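Local coordinates for protein 1,4-dihydroxy-6-naphtoate synthase (Archaeoglobus fulgidus, PDB 1ZBM) that probably converts cyclic dehypoxanthine futalosine into 1,4-dihydroxy-6-naphthoate and dihydroxyacetone, a lyase step of menaquinone biosynthesis, at residues K104-P109 against V145-L150. Sequence-based numbering, arbitrary orientation.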
loop_
_atom_site.group_PDB
_atom_site.type_symbol
_atom_site.label_atom_id
_atom_site.label_comp_id
_atom_site.label_asym_id
_atom_site.label_seq_id
_atom_site.Cartn_x
_atom_site.Cartn_y
_atom_site.Cartn_z
ATOM N N LYS A 104 24.042 5.781 5.849
ATOM C CA LYS A 104 23.986 4.398 5.382
ATOM C C LYS A 104 23.292 4.212 4.028
ATOM O O LYS A 104 22.558 5.089 3.556
ATOM C CB LYS A 104 23.286 3.536 6.429
ATOM C CG LYS A 104 23.983 3.494 7.781
ATOM C CD LYS A 104 25.378 2.893 7.684
ATOM C CE LYS A 104 25.966 2.630 9.068
ATOM N NZ LYS A 104 25.942 3.847 9.917
ATOM N N ARG A 105 23.541 3.062 3.403
ATOM C CA ARG A 105 22.935 2.738 2.115
ATOM C C ARG A 105 21.729 1.840 2.365
ATOM O O ARG A 105 21.880 0.699 2.785
ATOM C CB ARG A 105 23.965 2.051 1.206
ATOM C CG ARG A 105 25.074 3.001 0.765
ATOM C CD ARG A 105 26.201 2.307 0.009
ATOM N NE ARG A 105 25.731 1.601 -1.182
ATOM C CZ ARG A 105 25.414 0.312 -1.208
ATOM N NH1 ARG A 105 25.523 -0.418 -0.103
ATOM N NH2 ARG A 105 24.991 -0.246 -2.334
ATOM N N ILE A 106 20.530 2.363 2.115
ATOM C CA ILE A 106 19.307 1.599 2.356
ATOM C C ILE A 106 18.537 1.229 1.099
ATOM O O ILE A 106 18.176 2.101 0.289
ATOM C CB ILE A 106 18.333 2.366 3.279
ATOM C CG1 ILE A 106 19.087 2.937 4.486
ATOM C CG2 ILE A 106 17.220 1.440 3.739
ATOM C CD1 ILE A 106 18.239 3.830 5.373
ATOM N N ALA A 107 18.281 -0.067 0.943
ATOM C CA ALA A 107 17.522 -0.561 -0.205
ATOM C C ALA A 107 16.064 -0.141 -0.022
ATOM O O ALA A 107 15.504 -0.294 1.058
ATOM C CB ALA A 107 17.626 -2.091 -0.296
ATOM N N VAL A 108 15.472 0.399 -1.082
ATOM C CA VAL A 108 14.084 0.859 -1.071
ATOM C C VAL A 108 13.320 0.241 -2.237
ATOM O O VAL A 108 13.822 0.201 -3.364
ATOM C CB VAL A 108 14.001 2.390 -1.199
ATOM C CG1 VAL A 108 14.540 3.045 0.060
ATOM C CG2 VAL A 108 14.793 2.840 -2.418
ATOM N N PRO A 109 12.084 -0.219 -1.987
ATOM C CA PRO A 109 11.235 -0.845 -3.005
ATOM C C PRO A 109 10.769 0.081 -4.130
ATOM O O PRO A 109 10.525 -0.367 -5.247
ATOM C CB PRO A 109 10.071 -1.371 -2.184
ATOM C CG PRO A 109 9.905 -0.294 -1.170
ATOM C CD PRO A 109 11.333 -0.036 -0.733
ATOM N N VAL A 145 23.798 -4.068 1.148
ATOM C CA VAL A 145 23.422 -2.755 1.630
ATOM C C VAL A 145 23.485 -2.765 3.164
ATOM O O VAL A 145 23.734 -3.811 3.771
ATOM C CB VAL A 145 21.992 -2.380 1.158
ATOM C CG1 VAL A 145 21.953 -2.303 -0.366
ATOM C CG2 VAL A 145 20.981 -3.424 1.650
ATOM N N ASP A 146 23.286 -1.618 3.802
ATOM C CA ASP A 146 23.318 -1.594 5.265
ATOM C C ASP A 146 21.950 -1.917 5.837
ATOM O O ASP A 146 21.841 -2.525 6.903
ATOM C CB ASP A 146 23.755 -0.224 5.785
ATOM C CG ASP A 146 25.147 0.165 5.308
ATOM O OD1 ASP A 146 25.256 0.804 4.244
ATOM O OD2 ASP A 146 26.125 -0.183 6.000
ATOM N N ALA A 147 20.907 -1.501 5.126
ATOM C CA ALA A 147 19.549 -1.736 5.593
ATOM C C ALA A 147 18.546 -1.798 4.457
ATOM O O ALA A 147 18.857 -1.429 3.328
ATOM C CB ALA A 147 19.150 -0.650 6.582
ATOM N N GLY A 148 17.344 -2.275 4.772
ATOM C CA GLY A 148 16.296 -2.393 3.776
ATOM C C GLY A 148 14.943 -1.946 4.291
ATOM O O GLY A 148 14.606 -2.168 5.455
ATOM N N LEU A 149 14.179 -1.298 3.418
ATOM C CA LEU A 149 12.846 -0.818 3.752
ATOM C C LEU A 149 11.846 -1.873 3.280
ATOM O O LEU A 149 11.841 -2.248 2.111
ATOM C CB LEU A 149 12.587 0.515 3.046
ATOM C CG LEU A 149 11.285 1.253 3.365
ATOM C CD1 LEU A 149 11.203 1.567 4.867
ATOM C CD2 LEU A 149 11.257 2.534 2.557
ATOM N N LEU A 150 11.009 -2.347 4.195
ATOM C CA LEU A 150 10.019 -3.377 3.896
ATOM C C LEU A 150 8.610 -2.821 3.965
ATOM O O LEU A 150 8.148 -2.436 5.040
ATOM C CB LEU A 150 10.139 -4.508 4.916
ATOM C CG LEU A 150 11.547 -5.021 5.158
ATOM C CD1 LEU A 150 11.581 -5.963 6.346
ATOM C CD2 LEU A 150 12.036 -5.717 3.888
#
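Ile106 pairs with Ala147, and Ala107 with Gly148, in a parallel strand ladder within one of the two mixed sheets of a periplasmic-binding-protein-like fold, where strands 105-108 and 147-150 run side by side with a 27° twist. Ala107 N gives its hydrogen to Ala147 O at 2.8 Å, and Ala107 O in turn receives Leu149 N at 2.9 Å. Where the ladder begins, Arg105 O takes two donors, Asp146 N at 2.9 Å and, weakly, Ala147 N. The Asp146 carboxylate serves the backbone too: with CG beside its own N (chi1 -60°), Asp146 OD1 accepts Arg105 N at 3.0 Å through its anti side, the donor 33° out of the carboxylate plane. Ile106 CG2, anti to its backbone N, rests against Ala147 CB on one face of the sheet; on the other, Ala107 CB meets Val145 CG2 at 4.1 Å. Further along, Leu149 CD2 touches both Val108 CG1 and Pro109 CD, and the Leu149 side chain also lies against Ala115 of helix 114-122, a predicted substrate-binding residue. Strand 127-130 bonds the far edge of 105-108, and Gly148 pairs with Val94 of the antiparallel strand 92-95. The Arg105 guanidinium passes Val145, and its NH1 hydrogen-bonds to Glu144 O.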